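Uncharacterized protein TP-0789 domain-containing protein (Nitrosomonas europaea ATCC 19718, PDB 3BUU) is of unknown function but belongs to the LolA superfamily, whose relatives include carriers that shuttle lipoproteins across the periplasm, so it may bind lipid-like ligands. Local coordinates at residues 105-119 / 131-144. Numbering follows the deposited sequence. Where two conformers were deposited one is given.
Sequences DIARANFTGDYHPQL and YVLELTGIDRSVTY
Tyr-115 to Leu-119 pairs antiparallel with Leu-133 to Gly-137, at 155° between strand directions, in a beta hairpin whose strand 115-125 is an outermost strand of the LolA-like antiparallel sheet; 128-137 joins it to strand 146-152. His-116 and Thr-136 exchange two backbone hydrogen bonds, and so do Gln-118 and Glu-134. At the open end of the hairpin, Ile-138 N donates to Asp-114 O (2.9 Å). Leu-135 fills the middle of one face. Its CB packs on Tyr-115 CB (3.6 Å), and CD2 meets Pro-117 CB (3.7 Å). Its CD1 lies over one face of the Phe-111 ring, offset toward the rim, as a CH-pi contact. With CG anti to the carbonyl carbon, the Tyr-115 ring runs past Gly-137 to Tyr-144. There Tyr-115 OH accepts a bent bond from Tyr-144 N (3.1 Å, 140°). Asp-105 OD1 meets the Tyr-144 ring edge, the carboxylate and ring planes 22° apart. Tyr-144 OH donates to its syn lone pair (2.7 Å). Lys-172 NZ salt-bridges Asp-105 OD2 and hydrogen-bonds Tyr-144 OH. Arg-108 grips Asp-114 side-on, with NE to OD2 and NH2 to OD1. Water 1 donates to Asp-114 OD2 (2.7 Å) and accepts from Thr-143 N (3.0 Å). The buried Tyr-144 O has no polar partner. The apolar face of Tyr-115, Pro-117 and Leu-135 thus adjoins a polar cluster leading into the strand, where Arg-108 and Arg-76, which salt-bridges OD1, probably stabilise the Asp-114 carboxylate.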
loop_
_atom_site.group_PDB
_atom_site.type_symbol
_atom_site.label_atom_id
_atom_site.label_comp_id
_atom_site.label_asym_id
_atom_site.label_seq_id
_atom_site.Cartn_x
_atom_site.Cartn_y
_atom_site.Cartn_z
ATOM N N ASP A 105 2.762 -2.070 1.077
ATOM C CA ASP A 105 2.063 -1.122 0.272
ATOM C C ASP A 105 0.860 -1.736 -0.423
ATOM O O ASP A 105 -0.095 -1.032 -0.743
ATOM C CB ASP A 105 2.990 -0.524 -0.799
ATOM C CG ASP A 105 4.150 0.268 -0.265
ATOM O OD1 ASP A 105 4.031 0.823 0.842
ATOM O OD2 ASP A 105 5.181 0.340 -0.991
ATOM N N ILE A 106 0.882 -3.034 -0.679
ATOM C CA ILE A 106 -0.272 -3.689 -1.304
ATOM C C ILE A 106 -1.093 -4.465 -0.300
ATOM O O ILE A 106 -2.330 -4.505 -0.407
ATOM C CB ILE A 106 0.204 -4.591 -2.449
ATOM C CG1 ILE A 106 1.021 -3.744 -3.412
ATOM C CG2 ILE A 106 -0.968 -5.313 -3.125
ATOM C CD1 ILE A 106 0.305 -2.545 -4.012
ATOM N N ALA A 107 -0.441 -5.041 0.693
ATOM C CA ALA A 107 -1.147 -5.938 1.590
ATOM C C ALA A 107 -1.909 -5.218 2.692
ATOM O O ALA A 107 -2.873 -5.769 3.195
ATOM C CB ALA A 107 -0.156 -6.923 2.207
ATOM N N ARG A 108 -1.429 -4.044 3.130
ATOM C CA ARG A 108 -2.087 -3.245 4.201
ATOM C C ARG A 108 -3.162 -2.390 3.564
ATOM O O ARG A 108 -3.124 -2.088 2.369
ATOM C CB ARG A 108 -1.132 -2.283 4.952
ATOM C CG ARG A 108 0.074 -2.885 5.673
ATOM C CD ARG A 108 -0.254 -3.980 6.644
ATOM N NE ARG A 108 -0.351 -3.541 8.037
ATOM C CZ ARG A 108 -0.455 -4.400 9.034
ATOM N NH1 ARG A 108 -0.506 -5.690 8.784
ATOM N NH2 ARG A 108 -0.558 -3.971 10.272
ATOM N N ALA A 109 -4.128 -1.982 4.374
ATOM C CA ALA A 109 -5.209 -1.127 3.915
ATOM C C ALA A 109 -4.988 0.313 4.333
ATOM O O ALA A 109 -5.282 1.240 3.571
ATOM C CB ALA A 109 -6.541 -1.626 4.463
ATOM N N ASN A 110 -4.474 0.493 5.545
ATOM C CA ASN A 110 -4.599 1.793 6.221
ATOM C C ASN A 110 -3.356 2.191 6.930
ATOM O O ASN A 110 -2.626 1.315 7.403
ATOM C CB ASN A 110 -5.743 1.703 7.216
ATOM C CG ASN A 110 -7.071 1.442 6.499
ATOM O OD1 ASN A 110 -7.396 2.186 5.593
ATOM N ND2 ASN A 110 -7.777 0.368 6.828
ATOM N N PHE A 111 -3.087 3.493 7.046
ATOM C CA PHE A 111 -2.021 3.944 7.933
ATOM C C PHE A 111 -2.457 3.871 9.401
ATOM O O PHE A 111 -1.636 3.556 10.272
ATOM C CB PHE A 111 -1.649 5.384 7.610
ATOM C CG PHE A 111 -0.950 5.563 6.293
ATOM C CD1 PHE A 111 0.299 4.997 6.049
ATOM C CD2 PHE A 111 -1.550 6.333 5.314
ATOM C CE1 PHE A 111 0.938 5.199 4.798
ATOM C CE2 PHE A 111 -0.893 6.558 4.104
ATOM C CZ PHE A 111 0.346 5.971 3.859
ATOM N N THR A 112 -3.711 4.203 9.691
ATOM C CA THR A 112 -4.214 4.174 11.075
ATOM C C THR A 112 -3.987 2.792 11.648
ATOM O O THR A 112 -4.260 1.782 10.983
ATOM C CB THR A 112 -5.679 4.552 11.116
ATOM O OG1 THR A 112 -5.840 5.907 10.692
ATOM C CG2 THR A 112 -6.263 4.450 12.525
ATOM N N GLY A 113 -3.473 2.759 12.877
ATOM C CA GLY A 113 -3.193 1.513 13.590
ATOM C C GLY A 113 -1.741 1.070 13.470
ATOM O O GLY A 113 -1.223 0.353 14.326
ATOM N N ASP A 114 -1.076 1.463 12.390
ATOM C CA ASP A 114 0.329 1.102 12.179
ATOM C C ASP A 114 1.293 2.223 12.554
ATOM O O ASP A 114 2.474 1.990 12.731
ATOM C CB ASP A 114 0.578 0.738 10.708
ATOM C CG ASP A 114 0.132 -0.653 10.329
ATOM O OD1 ASP A 114 -0.380 -1.381 11.235
ATOM O OD2 ASP A 114 0.321 -1.012 9.118
ATOM N N TYR A 115 0.783 3.470 12.608
ATOM C CA TYR A 115 1.604 4.651 12.795
ATOM C C TYR A 115 0.927 5.576 13.781
ATOM O O TYR A 115 -0.288 5.776 13.731
ATOM C CB TYR A 115 1.780 5.462 11.486
ATOM C CG TYR A 115 2.433 4.636 10.418
ATOM C CD1 TYR A 115 3.820 4.560 10.321
ATOM C CD2 TYR A 115 1.679 3.868 9.554
ATOM C CE1 TYR A 115 4.437 3.724 9.390
ATOM C CE2 TYR A 115 2.277 3.022 8.629
ATOM C CZ TYR A 115 3.652 2.942 8.548
ATOM O OH TYR A 115 4.242 2.091 7.664
ATOM N N HIS A 116 1.733 6.200 14.632
ATOM C CA HIS A 116 1.254 7.295 15.476
ATOM C C HIS A 116 1.394 8.596 14.670
ATOM O O HIS A 116 2.498 8.895 14.217
ATOM C CB HIS A 116 2.133 7.364 16.711
ATOM C CG HIS A 116 2.030 8.692 17.420
ATOM N ND1 HIS A 116 1.042 8.986 18.330
ATOM C CD2 HIS A 116 2.737 9.845 17.258
ATOM C CE1 HIS A 116 1.176 10.239 18.753
ATOM N NE2 HIS A 116 2.199 10.778 18.111
ATOM N N PRO A 117 0.302 9.334 14.443
ATOM C CA PRO A 117 0.379 10.578 13.691
ATOM C C PRO A 117 0.551 11.825 14.559
ATOM O O PRO A 117 -0.027 11.916 15.629
ATOM C CB PRO A 117 -0.994 10.621 13.016
ATOM C CG PRO A 117 -1.907 10.008 14.015
ATOM C CD PRO A 117 -1.084 8.983 14.767
ATOM N N GLN A 118 1.319 12.774 14.054
ATOM C CA GLN A 118 1.448 14.068 14.680
ATOM C C GLN A 118 1.616 15.056 13.556
ATOM O O GLN A 118 2.313 14.798 12.575
ATOM C CB GLN A 118 2.673 14.061 15.597
ATOM C CG GLN A 118 2.938 15.367 16.349
ATOM C CD GLN A 118 4.016 15.193 17.437
ATOM O OE1 GLN A 118 4.038 14.209 18.177
ATOM N NE2 GLN A 118 4.878 16.177 17.555
ATOM N N LEU A 119 1.011 16.230 13.708
ATOM C CA LEU A 119 1.251 17.272 12.722
ATOM C C LEU A 119 2.686 17.751 12.801
ATOM O O LEU A 119 3.127 18.220 13.859
ATOM C CB LEU A 119 0.294 18.438 12.954
ATOM C CG LEU A 119 0.351 19.593 11.954
ATOM C CD1 LEU A 119 -0.208 19.243 10.594
ATOM C CD2 LEU A 119 -0.323 20.813 12.541
ATOM N N TYR A 131 -1.883 19.660 5.410
ATOM C CA TYR A 131 -1.323 19.163 6.650
ATOM C C TYR A 131 -0.180 18.228 6.291
ATOM O O TYR A 131 -0.380 17.318 5.492
ATOM C CB TYR A 131 -2.363 18.363 7.434
ATOM C CG TYR A 131 -3.624 19.084 7.780
ATOM C CD1 TYR A 131 -3.626 20.168 8.626
ATOM C CD2 TYR A 131 -4.852 18.629 7.308
ATOM C CE1 TYR A 131 -4.843 20.787 9.013
ATOM C CE2 TYR A 131 -6.047 19.234 7.668
ATOM C CZ TYR A 131 -6.052 20.324 8.516
ATOM O OH TYR A 131 -7.236 20.916 8.898
ATOM N N VAL A 132 0.975 18.358 6.942
ATOM C CA VAL A 132 2.067 17.387 6.793
ATOM C C VAL A 132 2.124 16.592 8.071
ATOM O O VAL A 132 2.526 17.142 9.123
ATOM C CB VAL A 132 3.434 18.033 6.438
ATOM C CG1 VAL A 132 4.458 16.928 6.164
ATOM C CG2 VAL A 132 3.293 18.938 5.238
ATOM N N LEU A 133 1.670 15.346 8.012
ATOM C CA LEU A 133 1.681 14.502 9.183
ATOM C C LEU A 133 2.959 13.691 9.234
ATOM O O LEU A 133 3.359 13.102 8.235
ATOM C CB LEU A 133 0.513 13.496 9.168
ATOM C CG LEU A 133 -0.889 14.121 9.141
ATOM C CD1 LEU A 133 -1.980 13.009 9.159
ATOM C CD2 LEU A 133 -1.102 15.055 10.302
ATOM N N GLU A 134 3.571 13.618 10.402
ATOM C CA GLU A 134 4.657 12.686 10.644
ATOM C C GLU A 134 4.046 11.421 11.251
ATOM O O GLU A 134 3.414 11.484 12.323
ATOM C CB GLU A 134 5.678 13.301 11.600
ATOM C CG GLU A 134 6.799 12.315 11.866
ATOM C CD GLU A 134 8.083 12.956 12.324
ATOM O OE1 GLU A 134 8.173 14.193 12.362
ATOM O OE2 GLU A 134 9.032 12.209 12.627
ATOM N N LEU A 135 4.230 10.300 10.553
ATOM C CA LEU A 135 3.689 9.003 10.969
ATOM C C LEU A 135 4.849 8.187 11.463
ATOM O O LEU A 135 5.751 7.819 10.698
ATOM C CB LEU A 135 3.056 8.326 9.756
ATOM C CG LEU A 135 1.944 9.089 9.060
ATOM C CD1 LEU A 135 1.274 8.231 8.001
ATOM C CD2 LEU A 135 0.933 9.686 9.959
ATOM N N THR A 136 4.842 7.871 12.766
ATOM C CA THR A 136 5.904 7.100 13.363
ATOM C C THR A 136 5.437 5.668 13.508
ATOM O O THR A 136 4.422 5.403 14.141
ATOM C CB THR A 136 6.257 7.701 14.756
ATOM O OG1 THR A 136 6.683 9.049 14.621
ATOM C CG2 THR A 136 7.370 6.874 15.393
ATOM N N GLY A 137 6.177 4.744 12.925
ATOM C CA GLY A 137 5.785 3.329 12.974
ATOM C C GLY A 137 5.708 2.853 14.392
ATOM O O GLY A 137 6.584 3.155 15.214
ATOM N N ILE A 138 4.659 2.112 14.705
ATOM C CA ILE A 138 4.461 1.676 16.075
ATOM C C ILE A 138 5.591 0.728 16.510
ATOM O O ILE A 138 6.051 0.776 17.677
ATOM C CB ILE A 138 3.088 1.009 16.234
ATOM C CG1 ILE A 138 1.986 2.084 16.173
ATOM C CG2 ILE A 138 3.047 0.197 17.510
ATOM C CD1 ILE A 138 0.731 1.839 17.020
ATOM N N ASP A 139 6.059 -0.110 15.579
ATOM C CA ASP A 139 7.183 -1.046 15.864
ATOM C C ASP A 139 7.887 -1.481 14.566
ATOM O O ASP A 139 7.505 -1.051 13.474
ATOM C CB ASP A 139 6.704 -2.255 16.684
ATOM C CG ASP A 139 5.597 -2.998 15.994
ATOM O OD1 ASP A 139 5.722 -3.177 14.783
ATOM O OD2 ASP A 139 4.627 -3.424 16.665
ATOM N N ARG A 140 8.914 -2.316 14.697
ATOM C CA ARG A 140 9.782 -2.649 13.576
ATOM C C ARG A 140 9.166 -3.635 12.590
ATOM O O ARG A 140 9.736 -3.881 11.512
ATOM C CB ARG A 140 11.097 -3.191 14.128
ATOM C CG ARG A 140 11.872 -2.156 14.944
ATOM C CD ARG A 140 13.020 -2.828 15.702
ATOM N NE ARG A 140 12.533 -3.977 16.472
ATOM C CZ ARG A 140 13.262 -5.034 16.825
ATOM N NH1 ARG A 140 14.536 -5.125 16.470
ATOM N NH2 ARG A 140 12.704 -6.018 17.522
ATOM N N SER A 141 7.966 -4.121 12.876
ATOM C CA SER A 141 7.304 -4.996 11.899
ATOM C C SER A 141 6.323 -4.307 10.991
ATOM O O SER A 141 5.804 -4.980 10.107
ATOM C CB SER A 141 6.601 -6.182 12.529
ATOM O OG SER A 141 5.530 -5.766 13.356
ATOM N N VAL A 142 6.076 -3.008 11.178
ATOM C CA VAL A 142 5.230 -2.307 10.238
ATOM C C VAL A 142 6.062 -1.989 9.004
ATOM O O VAL A 142 7.278 -2.291 8.918
ATOM C CB VAL A 142 4.460 -1.063 10.824
ATOM C CG1 VAL A 142 3.605 -1.465 12.007
ATOM C CG2 VAL A 142 5.433 0.064 11.156
ATOM N N THR A 143 5.428 -1.459 7.972
ATOM C CA THR A 143 6.101 -1.345 6.700
ATOM C C THR A 143 7.279 -0.368 6.733
ATOM O O THR A 143 8.314 -0.630 6.113
ATOM C CB THR A 143 5.103 -1.038 5.579
ATOM O OG1 THR A 143 3.993 -1.936 5.668
ATOM C CG2 THR A 143 5.711 -1.164 4.181
ATOM N N TYR A 144 7.089 0.772 7.422
ATOM C CA TYR A 144 8.108 1.822 7.523
ATOM C C TYR A 144 8.278 2.298 8.912
ATOM O O TYR A 144 7.311 2.280 9.690
ATOM C CB TYR A 144 7.730 3.065 6.661
ATOM C CG TYR A 144 7.408 2.691 5.266
ATOM C CD1 TYR A 144 8.421 2.458 4.342
ATOM C CD2 TYR A 144 6.076 2.526 4.867
ATOM C CE1 TYR A 144 8.117 2.059 3.032
ATOM C CE2 TYR A 144 5.758 2.128 3.560
ATOM C CZ TYR A 144 6.800 1.899 2.660
ATOM O OH TYR A 144 6.550 1.490 1.374
HETATM O O HOH W 1 2.530 -0.740 7.670
#